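Local coordinates for protein NADH oxidoreductase (Mesorhizobium loti, PDB 3PI7) that probably binds NADPH and acts as an NAD(P)H-dependent oxidoreductase, perhaps a quinone reductase, of the zinc-binding dehydrogenase family, at residues 66-71 with 83-88. Numbering follows the deposited sequence.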
ATOM      1  N   VAL A  66      -0.485 -24.501  -7.948  1.00 12.66           N
ATOM      2  CA  VAL A  66      -1.318 -25.004  -6.844  1.00 13.63           C
ATOM      3  C   VAL A  66      -2.493 -24.042  -6.639  1.00 15.61           C
ATOM      4  O   VAL A  66      -3.641 -24.469  -6.665  1.00 15.11           O
ATOM      5  CB  VAL A  66      -0.480 -25.203  -5.571  1.00 18.04           C
ATOM      6  CG1 VAL A  66      -1.377 -25.616  -4.394  1.00 18.42           C
ATOM      7  CG2 VAL A  66       0.605 -26.252  -5.816  1.00 17.57           C
ATOM      8  N   ALA A  67      -2.218 -22.730  -6.579  1.00 13.90           N
ATOM      9  CA  ALA A  67      -3.282 -21.739  -6.405  1.00 13.42           C
ATOM     10  C   ALA A  67      -4.239 -21.785  -7.584  1.00 15.27           C
ATOM     11  O   ALA A  67      -5.460 -21.715  -7.415  1.00 14.70           O
ATOM     12  CB  ALA A  67      -2.659 -20.336  -6.296  1.00 14.27           C
ATOM     13  N   PHE A  68      -3.679 -21.904  -8.809  1.00 12.37           N
ATOM     14  CA  PHE A  68      -4.507 -21.905  -9.998  1.00 10.81           C
ATOM     15  C   PHE A  68      -5.463 -23.091 -10.057  1.00 12.23           C
ATOM     16  O   PHE A  68      -6.635 -22.882 -10.381  1.00 12.74           O
ATOM     17  CB  PHE A  68      -3.625 -21.843 -11.252  1.00 11.51           C
ATOM     18  CG  PHE A  68      -4.417 -21.979 -12.523  1.00 12.01           C
ATOM     19  CD1 PHE A  68      -5.207 -20.936 -12.980  1.00 13.84           C
ATOM     20  CD2 PHE A  68      -4.381 -23.164 -13.260  1.00 10.79           C
ATOM     21  CE1 PHE A  68      -5.918 -21.050 -14.183  1.00 14.70           C
ATOM     22  CE2 PHE A  68      -5.110 -23.286 -14.447  1.00 13.50           C
ATOM     23  CZ  PHE A  68      -5.892 -22.237 -14.888  1.00 13.29           C
ATOM     24  N   ILE A  69      -4.991 -24.323  -9.796  1.00 11.00           N
ATOM     25  CA  ILE A  69      -5.869 -25.510  -9.922  1.00 11.66           C
ATOM     26  C   ILE A  69      -6.993 -25.469  -8.846  1.00 15.23           C
ATOM     27  O   ILE A  69      -8.115 -25.954  -9.073  1.00 14.82           O
ATOM     28  CB  ILE A  69      -5.067 -26.842  -9.913  1.00 14.44           C
ATOM     29  CG1 ILE A  69      -4.426 -27.141  -8.535  1.00 14.16           C
ATOM     30  CG2 ILE A  69      -3.996 -26.803 -11.016  1.00 13.95           C
ATOM     31  CD1 ILE A  69      -3.728 -28.478  -8.403  1.00 17.05           C
ATOM     32  N   LYS A  70      -6.700 -24.796  -7.733  1.00 13.29           N
ATOM     33  CA  LYS A  70      -7.644 -24.627  -6.637  1.00 14.55           C
ATOM     34  C   LYS A  70      -8.644 -23.517  -6.921  1.00 19.54           C
ATOM     35  O   LYS A  70      -9.547 -23.326  -6.124  1.00 17.93           O
ATOM     36  CB  LYS A  70      -6.882 -24.333  -5.344  1.00 15.78           C
ATOM     37  CG  LYS A  70      -6.178 -25.579  -4.798  1.00 17.44           C
ATOM     38  CD  LYS A  70      -5.248 -25.219  -3.639  1.00 24.31           C
ATOM     39  CE  LYS A  70      -5.426 -26.201  -2.514  1.00 39.47           C
ATOM     40  NZ  LYS A  70      -6.414 -25.716  -1.514  1.00 41.46           N
ATOM     41  N   GLY A  71      -8.488 -22.805  -8.044  1.00 16.83           N
ATOM     42  CA  GLY A  71      -9.346 -21.672  -8.417  1.00 15.99           C
ATOM     43  C   GLY A  71      -9.096 -20.435  -7.557  1.00 18.61           C
ATOM     44  O   GLY A  71      -9.975 -19.587  -7.397  1.00 19.58           O
ATOM     45  N   ALA A  83      -3.651 -28.223 -16.790  1.00 11.87           N
ATOM     46  CA  ALA A  83      -3.058 -27.171 -15.957  1.00 12.74           C
ATOM     47  C   ALA A  83      -1.516 -27.157 -16.210  1.00 15.29           C
ATOM     48  O   ALA A  83      -1.029 -27.949 -17.005  1.00 13.72           O
ATOM     49  CB  ALA A  83      -3.376 -27.462 -14.494  1.00 13.45           C
ATOM     50  N   GLY A  84      -0.792 -26.269 -15.525  1.00 13.49           N
ATOM     51  CA  GLY A  84       0.657 -26.178 -15.624  1.00 13.13           C
ATOM     52  C   GLY A  84       1.068 -24.933 -16.362  1.00 15.67           C
ATOM     53  O   GLY A  84       0.716 -24.732 -17.533  1.00 14.62           O
ATOM     54  N   PHE A  85       1.803 -24.085 -15.689  1.00 13.32           N
ATOM     55  CA  PHE A  85       2.164 -22.815 -16.308  1.00 12.02           C
ATOM     56  C   PHE A  85       3.480 -22.846 -17.047  1.00 16.53           C
ATOM     57  O   PHE A  85       3.660 -21.991 -17.907  1.00 18.15           O
ATOM     58  CB  PHE A  85       2.209 -21.701 -15.259  1.00 13.52           C
ATOM     59  CG  PHE A  85       0.845 -21.231 -14.814  1.00 14.69           C
ATOM     60  CD1 PHE A  85      -0.122 -20.865 -15.745  1.00 15.62           C
ATOM     61  CD2 PHE A  85       0.539 -21.116 -13.462  1.00 17.37           C
ATOM     62  CE1 PHE A  85      -1.399 -20.472 -15.329  1.00 16.46           C
ATOM     63  CE2 PHE A  85      -0.717 -20.667 -13.048  1.00 17.77           C
ATOM     64  CZ  PHE A  85      -1.683 -20.366 -13.984  1.00 15.67           C
ATOM     65  N   GLU A  86       4.434 -23.703 -16.682  1.00 11.88           N
ATOM     66  CA  GLU A  86       5.716 -23.677 -17.368  1.00 12.35           C
ATOM     67  C   GLU A  86       6.336 -25.051 -17.562  1.00 12.61           C
ATOM     68  O   GLU A  86       6.045 -25.997 -16.844  1.00 12.81           O
ATOM     69  CB  GLU A  86       6.753 -22.745 -16.675  1.00 15.33           C
ATOM     70  CG  GLU A  86       7.485 -23.281 -15.462  1.00 23.02           C
ATOM     71  CD  GLU A  86       8.518 -22.394 -14.775  1.00 28.42           C
ATOM     72  OE1 GLU A  86       9.270 -21.644 -15.449  1.00 17.91           O
ATOM     73  OE2 GLU A  86       8.594 -22.495 -13.532  1.00 21.84           O
ATOM     74  N   GLY A  87       7.290 -25.102 -18.473  1.00 10.09           N
ATOM     75  CA  GLY A  87       8.051 -26.316 -18.673  1.00 10.22           C
ATOM     76  C   GLY A  87       9.123 -26.135 -19.707  1.00 13.36           C
ATOM     77  O   GLY A  87       9.478 -25.004 -20.095  1.00 11.58           O
ATOM     78  N   VAL A  88       9.616 -27.266 -20.169  1.00 10.22           N
ATOM     79  CA  VAL A  88      10.605 -27.292 -21.224  1.00 10.53           C
ATOM     80  C   VAL A  88      10.145 -28.344 -22.220  1.00 13.08           C
ATOM     81  O   VAL A  88       9.610 -29.407 -21.853  1.00 11.90           O
ATOM     82  CB  VAL A  88      12.041 -27.552 -20.692  1.00 14.74           C
ATOM     83  CG1 VAL A  88      12.144 -28.933 -20.051  1.00 14.47           C
ATOM     84  CG2 VAL A  88      13.101 -27.383 -21.793  1.00 15.31           C
TER
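A83 opens the contact, its CB pointing at the helix and meeting the CG2 branch of I69 at 3.6 Å. A methyl suits this buried place, and the beta-branched isoleucine supplies the CG2 that reaches it; the backbone of A83 separately hydrogen-bonds with L14 and W120. At G84 phi is 109°, and a CB would jam against the carbonyl O of A83, so the glycine is set by the backbone. F85 then reaches across with the CE2–CZ side of its ring, a flat side chain long enough to span to F68 although its first bond does not aim at the helix. CZ of F85 sits 3.5 Å from CG of F68, over one face of that ring and offset toward its rim, while CE2 of F85 lies 3.6 Å from CB of F68. The rings cross obliquely, their planes at 54° and their centroids 5.0 Å apart. With CG anti to the backbone N (chi1 174°), the F68 ring is carried out from the helix to where F85 lies. Were F68 cut back to an alanine, the F85 ring would probably lose the face under its CZ and be freer to turn, though Y73 also meets it. From E86 the chain is strand 86-94, leading away from the helix. The contact thus joins the last turn of helix 63-69, closed by a Schellman motif at G71, to the lead-in of that strand within the GroES-like domain; L16 of strand 10-16 touches F68, I69 and A83, and L37 of strand 37-43 packs on I69 and A83.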